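Urocanate hydratase (Paenibacillus sp. Soil724D2, PDB 7NED) probably catalyses the NAD+-dependent hydration of thiourocanate in bacterial ergothioneine catabolism, and is seen here with NAD+ and urocanate bound. Local coordinates at residues L165-L174 and R192-L202; I40-A48 and S256-Y264. All coordinates share one frame; numbering follows the deposited sequence.

Contact 1: residues L165-L174 and R192-L202; sequences LGGMGGAQPL and RVDRRLQTNYL. With NAD (nicotinamide-adenine-dinucleotide), chain C; URO ((2E)-3-(1H-imidazol-4-yl)acrylic acid), chain B.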
# COMPACT_ATOMS: atom_id res chain seq x y z
N LEU A 165 0.63 -30.70 -7.41
CA LEU A 165 0.46 -30.55 -8.84
C LEU A 165 -0.76 -29.69 -9.16
O LEU A 165 -1.58 -30.06 -10.02
CB LEU A 165 0.31 -31.91 -9.50
CG LEU A 165 1.54 -32.82 -9.44
CD1 LEU A 165 1.23 -34.20 -10.07
CD2 LEU A 165 2.71 -32.13 -10.17
N GLY A 166 -0.88 -28.55 -8.49
CA GLY A 166 -1.94 -27.59 -8.73
C GLY A 166 -1.60 -26.63 -9.86
O GLY A 166 -0.83 -26.95 -10.77
N GLY A 167 -2.18 -25.42 -9.79
CA GLY A 167 -1.97 -24.44 -10.85
C GLY A 167 -0.51 -24.14 -11.12
O GLY A 167 -0.06 -24.19 -12.27
N MET A 168 0.21 -23.96 -10.04
CA MET A 168 1.60 -23.64 -10.10
C MET A 168 2.46 -24.84 -9.90
O MET A 168 3.37 -25.00 -10.63
CB MET A 168 1.92 -22.56 -9.11
CG MET A 168 0.96 -21.41 -9.26
SD MET A 168 1.52 -20.28 -10.46
CE MET A 168 1.27 -21.01 -12.03
N GLY A 169 2.13 -25.67 -8.91
CA GLY A 169 2.89 -26.90 -8.70
C GLY A 169 2.91 -27.82 -9.91
O GLY A 169 3.89 -28.55 -10.14
N GLY A 170 1.86 -27.79 -10.72
CA GLY A 170 1.82 -28.62 -11.90
C GLY A 170 2.93 -28.33 -12.90
O GLY A 170 3.19 -29.16 -13.77
N ALA A 171 3.61 -27.17 -12.79
CA ALA A 171 4.73 -26.88 -13.67
C ALA A 171 5.99 -27.66 -13.29
O ALA A 171 6.93 -27.74 -14.09
CB ALA A 171 5.06 -25.39 -13.66
N GLN A 172 6.05 -28.17 -12.07
CA GLN A 172 7.31 -28.72 -11.58
C GLN A 172 7.76 -29.94 -12.38
O GLN A 172 8.96 -30.03 -12.68
CB GLN A 172 7.17 -29.06 -10.10
CG GLN A 172 6.96 -27.89 -9.18
CD GLN A 172 6.72 -28.36 -7.77
OE1 GLN A 172 7.59 -28.25 -6.90
NE2 GLN A 172 5.55 -28.99 -7.56
N PRO A 173 6.90 -30.89 -12.74
CA PRO A 173 7.41 -32.06 -13.47
C PRO A 173 8.04 -31.68 -14.79
O PRO A 173 9.06 -32.26 -15.18
CB PRO A 173 6.17 -32.96 -13.64
CG PRO A 173 5.00 -32.07 -13.34
CD PRO A 173 5.48 -31.04 -12.37
N LEU A 174 7.45 -30.71 -15.51
CA LEU A 174 8.03 -30.30 -16.77
C LEU A 174 9.30 -29.49 -16.57
O LEU A 174 10.28 -29.66 -17.30
CB LEU A 174 7.02 -29.53 -17.59
CG LEU A 174 7.34 -29.33 -19.05
CD1 LEU A 174 7.72 -30.68 -19.79
CD2 LEU A 174 6.12 -28.69 -19.68
N ARG A 192 -5.93 -34.19 -9.87
CA ARG A 192 -4.84 -33.36 -10.27
C ARG A 192 -3.78 -34.18 -10.97
O ARG A 192 -3.28 -33.72 -11.93
CB ARG A 192 -4.24 -32.56 -9.15
CG ARG A 192 -5.22 -31.77 -8.35
CD ARG A 192 -5.33 -30.32 -8.74
NE ARG A 192 -6.11 -29.67 -7.71
CZ ARG A 192 -6.07 -28.39 -7.35
NH1 ARG A 192 -6.90 -28.00 -6.40
NH2 ARG A 192 -5.29 -27.51 -7.90
N VAL A 193 -3.43 -35.34 -10.44
CA VAL A 193 -2.43 -36.15 -11.14
C VAL A 193 -2.85 -36.39 -12.60
O VAL A 193 -2.04 -36.23 -13.53
CB VAL A 193 -2.17 -37.48 -10.41
CG1 VAL A 193 -1.22 -38.30 -11.23
CG2 VAL A 193 -1.55 -37.24 -9.04
N ASP A 194 -4.11 -36.77 -12.82
CA ASP A 194 -4.59 -37.08 -14.17
C ASP A 194 -4.55 -35.84 -15.07
O ASP A 194 -4.17 -35.92 -16.24
CB ASP A 194 -6.02 -37.60 -14.10
CG ASP A 194 -6.08 -39.05 -13.74
OD1 ASP A 194 -5.23 -39.80 -14.25
OD2 ASP A 194 -6.98 -39.43 -12.95
N ARG A 195 -5.00 -34.70 -14.55
CA ARG A 195 -4.94 -33.47 -15.32
C ARG A 195 -3.53 -33.23 -15.86
O ARG A 195 -3.35 -32.89 -17.04
CB ARG A 195 -5.42 -32.29 -14.45
CG ARG A 195 -5.51 -30.97 -15.21
CD ARG A 195 -6.43 -31.15 -16.40
NE ARG A 195 -6.57 -29.95 -17.23
CZ ARG A 195 -7.47 -29.82 -18.20
NH1 ARG A 195 -7.54 -28.70 -18.91
NH2 ARG A 195 -8.30 -30.83 -18.46
N ARG A 196 -2.51 -33.40 -15.02
CA ARG A 196 -1.17 -33.11 -15.51
C ARG A 196 -0.72 -34.17 -16.49
O ARG A 196 -0.01 -33.87 -17.46
CB ARG A 196 -0.19 -33.00 -14.35
CG ARG A 196 -0.57 -31.93 -13.29
CD ARG A 196 -1.04 -30.63 -13.90
NE ARG A 196 -1.81 -29.92 -12.89
CZ ARG A 196 -2.83 -29.10 -13.11
NH1 ARG A 196 -3.47 -28.59 -12.07
NH2 ARG A 196 -3.21 -28.77 -14.34
N LEU A 197 -1.11 -35.42 -16.25
CA LEU A 197 -0.80 -36.47 -17.23
C LEU A 197 -1.40 -36.11 -18.58
O LEU A 197 -0.74 -36.18 -19.61
CB LEU A 197 -1.33 -37.82 -16.73
CG LEU A 197 -0.81 -39.04 -17.47
CD1 LEU A 197 0.67 -39.27 -17.12
CD2 LEU A 197 -1.66 -40.30 -17.16
N GLN A 198 -2.66 -35.68 -18.59
CA GLN A 198 -3.33 -35.50 -19.87
C GLN A 198 -2.95 -34.19 -20.57
O GLN A 198 -3.15 -34.08 -21.78
CB GLN A 198 -4.83 -35.61 -19.65
CG GLN A 198 -5.21 -36.97 -19.08
CD GLN A 198 -6.70 -37.21 -19.10
OE1 GLN A 198 -7.45 -36.45 -19.73
NE2 GLN A 198 -7.15 -38.25 -18.40
N THR A 199 -2.38 -33.23 -19.87
CA THR A 199 -1.84 -32.06 -20.56
C THR A 199 -0.37 -32.22 -20.86
O THR A 199 0.26 -31.27 -21.37
CB THR A 199 -2.06 -30.78 -19.72
OG1 THR A 199 -1.30 -30.86 -18.50
CG2 THR A 199 -3.51 -30.68 -19.37
N ASN A 200 0.21 -33.37 -20.53
CA ASN A 200 1.61 -33.67 -20.79
C ASN A 200 2.58 -32.79 -20.04
O ASN A 200 3.73 -32.63 -20.46
CB ASN A 200 1.89 -33.63 -22.29
CG ASN A 200 1.52 -34.92 -22.93
OD1 ASN A 200 2.10 -35.96 -22.61
ND2 ASN A 200 0.49 -34.91 -23.75
N TYR A 201 2.14 -32.24 -18.91
CA TYR A 201 3.11 -31.72 -17.97
C TYR A 201 3.78 -32.84 -17.20
O TYR A 201 4.91 -32.66 -16.70
CB TYR A 201 2.42 -30.77 -17.00
CG TYR A 201 2.47 -29.35 -17.44
CD1 TYR A 201 1.66 -28.88 -18.48
CD2 TYR A 201 3.36 -28.47 -16.83
CE1 TYR A 201 1.71 -27.51 -18.86
CE2 TYR A 201 3.45 -27.15 -17.23
CZ TYR A 201 2.62 -26.67 -18.24
OH TYR A 201 2.73 -25.35 -18.58
N LEU A 202 3.13 -34.00 -17.17
CA LEU A 202 3.53 -35.15 -16.38
C LEU A 202 3.68 -36.36 -17.30
O LEU A 202 2.85 -36.59 -18.18
CB LEU A 202 2.48 -35.40 -15.31
CG LEU A 202 2.85 -36.52 -14.35
CD1 LEU A 202 4.14 -36.16 -13.68
CD2 LEU A 202 1.72 -36.70 -13.31
PA NAD C . -3.08 -25.14 -5.78
O1A NAD C . -3.85 -25.08 -4.46
O2A NAD C . -3.67 -25.08 -7.13
O5B NAD C . -2.45 -26.71 -5.75
C5B NAD C . -1.97 -27.11 -4.53
C4B NAD C . -1.76 -28.68 -4.70
O4B NAD C . -1.30 -29.30 -3.53
C3B NAD C . -3.20 -29.21 -4.98
O3B NAD C . -3.20 -30.01 -6.09
C2B NAD C . -3.51 -30.04 -3.69
O2B NAD C . -4.21 -31.20 -3.95
C1B NAD C . -2.09 -30.48 -3.34
N9A NAD C . -1.89 -30.81 -1.93
C8A NAD C . -2.42 -30.21 -0.79
N7A NAD C . -2.02 -30.77 0.33
C5A NAD C . -1.17 -31.79 -0.08
C6A NAD C . -0.44 -32.76 0.63
N6A NAD C . -0.45 -32.81 1.98
N1A NAD C . 0.33 -33.66 -0.05
C2A NAD C . 0.28 -33.58 -1.40
N3A NAD C . -0.37 -32.72 -2.21
C4A NAD C . -1.09 -31.83 -1.50
O3 NAD C . -1.88 -24.20 -5.40
PN NAD C . -0.89 -23.68 -6.54
O1N NAD C . -1.29 -22.55 -7.44
O2N NAD C . -0.14 -24.88 -7.08
O5D NAD C . 0.36 -22.90 -5.64
C5D NAD C . 0.98 -23.76 -4.67
C4D NAD C . 1.94 -22.94 -3.85
O4D NAD C . 2.78 -22.16 -4.67
C3D NAD C . 0.96 -21.88 -3.12
O3D NAD C . 1.34 -21.69 -1.76
C2D NAD C . 1.22 -20.54 -3.90
O2D NAD C . 1.19 -19.39 -3.16
C1D NAD C . 2.73 -20.89 -4.06
N1N NAD C . 3.58 -19.97 -4.83
C2N NAD C . 3.77 -18.79 -4.14
C3N NAD C . 4.59 -17.79 -4.64
C7N NAD C . 4.69 -16.50 -3.82
O7N NAD C . 5.65 -15.73 -3.85
N7N NAD C . 3.58 -16.15 -3.06
C4N NAD C . 5.23 -18.06 -5.86
C5N NAD C . 5.02 -19.27 -6.52
C6N NAD C . 4.18 -20.26 -5.97
OAA URO B . 2.72 -16.89 -12.44
CAI URO B . 1.59 -16.59 -11.85
OAB URO B . 0.63 -16.30 -12.44
CAC URO B . 1.53 -16.57 -10.38
CAD URO B . 2.59 -16.86 -9.68
CAJ URO B . 2.34 -16.79 -8.29
CAF URO B . 3.10 -17.30 -7.28
NAH URO B . 2.44 -17.20 -6.08
CAE URO B . 1.29 -16.63 -6.37
NAG URO B . 1.18 -16.37 -7.69
O HOH W 1 7.55 -33.90 -17.62

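Contact 2: residues I40-A48 and S256-Y264; sequences IVYAALAKA and SAHDLVYGY. With NAD (nicotinamide-adenine-dinucleotide), chain C; URO ((2E)-3-(1H-imidazol-4-yl)acrylic acid), chain B.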
# COMPACT_ATOMS: atom_id res chain seq x y z
N ILE A 40 -12.04 -19.26 -8.41
CA ILE A 40 -10.70 -19.51 -7.88
C ILE A 40 -9.76 -19.82 -9.03
O ILE A 40 -9.99 -20.76 -9.80
CB ILE A 40 -10.70 -20.64 -6.84
CG1 ILE A 40 -11.46 -20.21 -5.58
CG2 ILE A 40 -9.27 -21.03 -6.48
CD1 ILE A 40 -11.67 -21.35 -4.60
N VAL A 41 -8.71 -19.02 -9.18
CA VAL A 41 -7.76 -19.23 -10.27
C VAL A 41 -6.67 -20.23 -9.88
O VAL A 41 -6.38 -21.18 -10.61
CB VAL A 41 -7.18 -17.88 -10.74
CG1 VAL A 41 -6.18 -18.09 -11.90
CG2 VAL A 41 -8.32 -16.92 -11.14
N TYR A 42 -6.06 -20.06 -8.70
CA TYR A 42 -4.96 -20.92 -8.30
C TYR A 42 -4.71 -20.71 -6.81
O TYR A 42 -5.39 -19.91 -6.14
CB TYR A 42 -3.73 -20.65 -9.18
CG TYR A 42 -3.01 -19.35 -8.90
CD1 TYR A 42 -3.51 -18.15 -9.34
CD2 TYR A 42 -1.83 -19.35 -8.17
CE1 TYR A 42 -2.82 -16.93 -9.09
CE2 TYR A 42 -1.16 -18.17 -7.90
CZ TYR A 42 -1.67 -16.96 -8.37
OH TYR A 42 -0.99 -15.80 -8.13
N ALA A 43 -3.74 -21.45 -6.28
CA ALA A 43 -3.28 -21.24 -4.89
C ALA A 43 -4.44 -21.34 -3.89
O ALA A 43 -4.50 -20.61 -2.89
CB ALA A 43 -2.57 -19.90 -4.75
N ALA A 44 -5.38 -22.23 -4.19
CA ALA A 44 -6.42 -22.69 -3.26
C ALA A 44 -7.55 -21.69 -3.11
O ALA A 44 -8.73 -22.07 -3.07
CB ALA A 44 -5.84 -23.01 -1.88
N LEU A 45 -7.23 -20.40 -2.98
CA LEU A 45 -8.31 -19.44 -2.81
C LEU A 45 -7.99 -18.09 -3.45
O LEU A 45 -8.62 -17.08 -3.09
CB LEU A 45 -8.62 -19.29 -1.32
CG LEU A 45 -7.59 -18.54 -0.47
CD1 LEU A 45 -8.25 -18.15 0.89
CD2 LEU A 45 -6.30 -19.38 -0.22
N ALA A 46 -7.08 -18.04 -4.42
CA ALA A 46 -6.79 -16.80 -5.13
C ALA A 46 -7.89 -16.60 -6.16
O ALA A 46 -8.05 -17.42 -7.06
CB ALA A 46 -5.42 -16.85 -5.78
N LYS A 47 -8.65 -15.52 -6.03
CA LYS A 47 -9.87 -15.38 -6.81
C LYS A 47 -9.74 -14.26 -7.84
O LYS A 47 -9.04 -13.26 -7.63
CB LYS A 47 -11.04 -15.10 -5.86
CG LYS A 47 -11.39 -16.32 -4.99
CD LYS A 47 -12.71 -16.12 -4.27
CE LYS A 47 -13.21 -17.38 -3.58
NZ LYS A 47 -14.65 -17.66 -3.91
N ALA A 48 -10.48 -14.42 -8.93
CA ALA A 48 -10.47 -13.43 -9.99
C ALA A 48 -11.38 -12.25 -9.71
O ALA A 48 -11.23 -11.21 -10.36
CB ALA A 48 -10.92 -14.09 -11.30
N SER A 256 -0.16 -26.24 -1.29
CA SER A 256 -0.76 -25.02 -0.83
C SER A 256 -0.60 -24.87 0.71
O SER A 256 -1.55 -24.77 1.37
CB SER A 256 -2.22 -24.98 -1.23
OG SER A 256 -2.85 -26.17 -0.84
N ALA A 257 0.63 -24.84 1.22
CA ALA A 257 0.92 -24.74 2.62
C ALA A 257 0.61 -23.38 3.18
O ALA A 257 0.59 -23.22 4.34
CB ALA A 257 2.35 -25.13 2.91
N HIS A 258 0.37 -22.41 2.34
CA HIS A 258 0.04 -21.08 2.84
C HIS A 258 -1.35 -21.01 3.46
O HIS A 258 -1.67 -20.02 4.13
CB HIS A 258 0.10 -20.06 1.70
CG HIS A 258 -0.95 -20.27 0.65
ND1 HIS A 258 -0.88 -21.30 -0.27
CD2 HIS A 258 -2.08 -19.58 0.37
CE1 HIS A 258 -1.94 -21.25 -1.06
NE2 HIS A 258 -2.67 -20.21 -0.70
N ASP A 259 -2.20 -22.00 3.21
CA ASP A 259 -3.56 -21.91 3.73
C ASP A 259 -3.99 -23.25 4.30
O ASP A 259 -4.12 -24.24 3.57
CB ASP A 259 -4.55 -21.43 2.67
CG ASP A 259 -5.86 -20.94 3.31
OD1 ASP A 259 -6.70 -21.81 3.60
OD2 ASP A 259 -5.99 -19.72 3.64
N LEU A 260 -4.17 -23.26 5.62
CA LEU A 260 -4.51 -24.46 6.37
C LEU A 260 -6.00 -24.76 6.35
O LEU A 260 -6.42 -25.78 6.90
CB LEU A 260 -4.03 -24.32 7.82
CG LEU A 260 -2.57 -23.89 8.04
CD1 LEU A 260 -2.16 -23.91 9.52
CD2 LEU A 260 -1.65 -24.74 7.18
N VAL A 261 -6.81 -23.91 5.74
CA VAL A 261 -8.23 -24.17 5.66
C VAL A 261 -8.62 -24.66 4.27
O VAL A 261 -9.39 -25.60 4.13
CB VAL A 261 -9.04 -22.91 6.05
CG1 VAL A 261 -10.50 -23.11 5.71
CG2 VAL A 261 -8.81 -22.53 7.51
N TYR A 262 -8.06 -24.03 3.24
CA TYR A 262 -8.41 -24.37 1.88
C TYR A 262 -7.28 -25.05 1.12
O TYR A 262 -7.52 -25.47 -0.01
CB TYR A 262 -8.84 -23.12 1.12
CG TYR A 262 -10.05 -22.46 1.77
CD1 TYR A 262 -9.91 -21.48 2.73
CD2 TYR A 262 -11.33 -22.90 1.46
CE1 TYR A 262 -11.03 -20.89 3.33
CE2 TYR A 262 -12.44 -22.34 2.04
CZ TYR A 262 -12.29 -21.35 2.97
OH TYR A 262 -13.41 -20.82 3.54
N GLY A 263 -6.08 -25.15 1.69
CA GLY A 263 -4.92 -25.61 0.95
C GLY A 263 -4.43 -26.98 1.38
O GLY A 263 -4.89 -28.00 0.86
N TYR A 264 -3.55 -27.02 2.37
CA TYR A 264 -2.81 -28.22 2.72
C TYR A 264 -3.70 -29.32 3.31
O TYR A 264 -4.41 -29.10 4.31
CB TYR A 264 -1.73 -27.85 3.73
CG TYR A 264 -0.71 -28.93 3.85
CD1 TYR A 264 -0.96 -30.06 4.61
CD2 TYR A 264 0.47 -28.85 3.14
CE1 TYR A 264 -0.02 -31.09 4.69
CE2 TYR A 264 1.43 -29.87 3.22
CZ TYR A 264 1.17 -30.98 3.99
OH TYR A 264 2.11 -31.98 4.07
PA NAD C . -3.08 -25.14 -5.78
O1A NAD C . -3.85 -25.08 -4.46
O2A NAD C . -3.67 -25.08 -7.13
O5B NAD C . -2.45 -26.71 -5.75
C5B NAD C . -1.97 -27.11 -4.53
C4B NAD C . -1.76 -28.68 -4.70
O4B NAD C . -1.30 -29.30 -3.53
C3B NAD C . -3.20 -29.21 -4.98
O3B NAD C . -3.20 -30.01 -6.09
C2B NAD C . -3.51 -30.04 -3.69
O2B NAD C . -4.21 -31.20 -3.95
C1B NAD C . -2.09 -30.48 -3.34
N9A NAD C . -1.89 -30.81 -1.93
C8A NAD C . -2.42 -30.21 -0.79
N7A NAD C . -2.02 -30.77 0.33
C5A NAD C . -1.17 -31.79 -0.08
C6A NAD C . -0.44 -32.76 0.63
N6A NAD C . -0.45 -32.81 1.98
N1A NAD C . 0.33 -33.66 -0.05
C2A NAD C . 0.28 -33.58 -1.40
N3A NAD C . -0.37 -32.72 -2.21
C4A NAD C . -1.09 -31.83 -1.50
O3 NAD C . -1.88 -24.20 -5.40
PN NAD C . -0.89 -23.68 -6.54
O1N NAD C . -1.29 -22.55 -7.44
O2N NAD C . -0.14 -24.88 -7.08
O5D NAD C . 0.36 -22.90 -5.64
C5D NAD C . 0.98 -23.76 -4.67
C4D NAD C . 1.94 -22.94 -3.85
O4D NAD C . 2.78 -22.16 -4.67
C3D NAD C . 0.96 -21.88 -3.12
O3D NAD C . 1.34 -21.69 -1.76
C2D NAD C . 1.22 -20.54 -3.90
O2D NAD C . 1.19 -19.39 -3.16
C1D NAD C . 2.73 -20.89 -4.06
N1N NAD C . 3.58 -19.97 -4.83
C2N NAD C . 3.77 -18.79 -4.14
C3N NAD C . 4.59 -17.79 -4.64
C7N NAD C . 4.69 -16.50 -3.82
O7N NAD C . 5.65 -15.73 -3.85
N7N NAD C . 3.58 -16.15 -3.06
C4N NAD C . 5.23 -18.06 -5.86
C5N NAD C . 5.02 -19.27 -6.52
C6N NAD C . 4.18 -20.26 -5.97
OAA URO B . 2.72 -16.89 -12.44
CAI URO B . 1.59 -16.59 -11.85
OAB URO B . 0.63 -16.30 -12.44
CAC URO B . 1.53 -16.57 -10.38
CAD URO B . 2.59 -16.86 -9.68
CAJ URO B . 2.34 -16.79 -8.29
CAF URO B . 3.10 -17.30 -7.28
NAH URO B . 2.44 -17.20 -6.08
CAE URO B . 1.29 -16.63 -6.37
NAG URO B . 1.18 -16.37 -7.69

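Contact 1: residues L165-L174 and R192-L202
Arg196, on the last turns of helix 190-198, reaches into the glycine-rich turn of a Rossmann-like nucleotide-binding domain, where Gly166, Gly167, Gly169 and Gly170 lie in the loop between strand 159-163 and helix 172-178. Its guanidinium lies edge-on to the Leu165 carbonyl: Arg196 NE (2.9 Å, 161° at the hydrogen) and NH1 both bond to Leu165 O, which sits in the guanidinium plane, yet both come from one face of the carbonyl plane. The bend at chi2 folds the chain back so that Arg196 CD rests 4.0 Å from Gly170 CA; a CB on Gly170 would collide with NE. Glu34 OE2 is salt-bridged to Arg196 NH1 and to Arg192 NH2. A leucine in place of Arg196 would probably leave the Leu165 carbonyl without both donors and Glu34 with one charge partner fewer. Arg192, one helical turn earlier, runs past Gly166 to the cofactor, its guanidinium face over NAD O3B and NH2 making a weak bond to NAD O2A. A CB on Gly166 would clash with NAD O5B, and the bare turn gives its amides to the diphosphate: Gly167 N bonds to NAD O2A, Gly169 N almost straight to NAD O2N (3.0 Å, 177°).

Farther along, Leu165 CD1 fills the hollow between Val193 CG2 of the helix and Leu202 CD2, beyond the Schellman motif that ends the helix at Asn200. Leu165 crosses Leu202 at about a right angle, while Leu202 CD1 meets Pro173 CB at 3.8 Å. The Tyr201 ring lies against Ala171 and Leu174, with Ala171 CB near CE2. Leu174, its CG anti to the backbone N (chi1 -165°), lays CD2 over the ring face in a CH-pi contact, 4.1 Å from the Tyr201 ring centroid.

Contact 2: residues I40-A48 and S256-Y264
Between Ala43 and Ala44, both with positive phi, the chain reverses at the tip of the small hairpin of strands 40-42 and 46-47, and this tip meets the 256-264 loop of the Rossmann-like domain, which opens with a type I turn from Ser256 to Asp259; Ala44 and Gly263 CA atoms come within 5.3 Å. His258 bridges the two. His258 NE2 donates to Ala43 O at 2.9 Å, the oxygen lying in the imidazole plane while the donor sits 39° out of the carbonyl plane; at the other nitrogen, ND1 makes a weak bond to the NAD ribose hydroxyl O3D. Ala43 N in turn bonds to NAD O1N, so one residue of the hairpin faces both cofactor and histidine. Ala44 CB is the knob of the contact, set 3.5 Å from Tyr262 O and close to Gly263 CA. Leu45, with CG between backbone N and carbonyl carbon (chi1 72°), sends CD2 past the imidazole to Asp259 and CD1 to Tyr262 CD1. Asp259 is held from both ends: OD2 is hydrogen-bonded to Tyr109 OH, and OD1 accepts from Val261 N in an Asx turn. In the wider Asx motif, Asp259 OD1 also accepts from Tyr262 N at 2.6 Å.

From the N terminus, the chain first makes the hairpin 40-48 of the N-terminal region and then enters the Rossmann-like domain, where 165-174 and 192-202 close the short loop of contact 1 around strand 182-187. At 256-264 it comes back to the hairpin, closing the long loop of contact 2, so contact 1 is nested within contact 2 and the two do not cross. Contact 1 works inside one domain, whereas contact 2 ties that domain to the N-terminal one. Their centres are about 17 Å apart, yet Met168 CG packs on Tyr42 CD2 at 3.6 Å, and both contacts border NAD and urocanate.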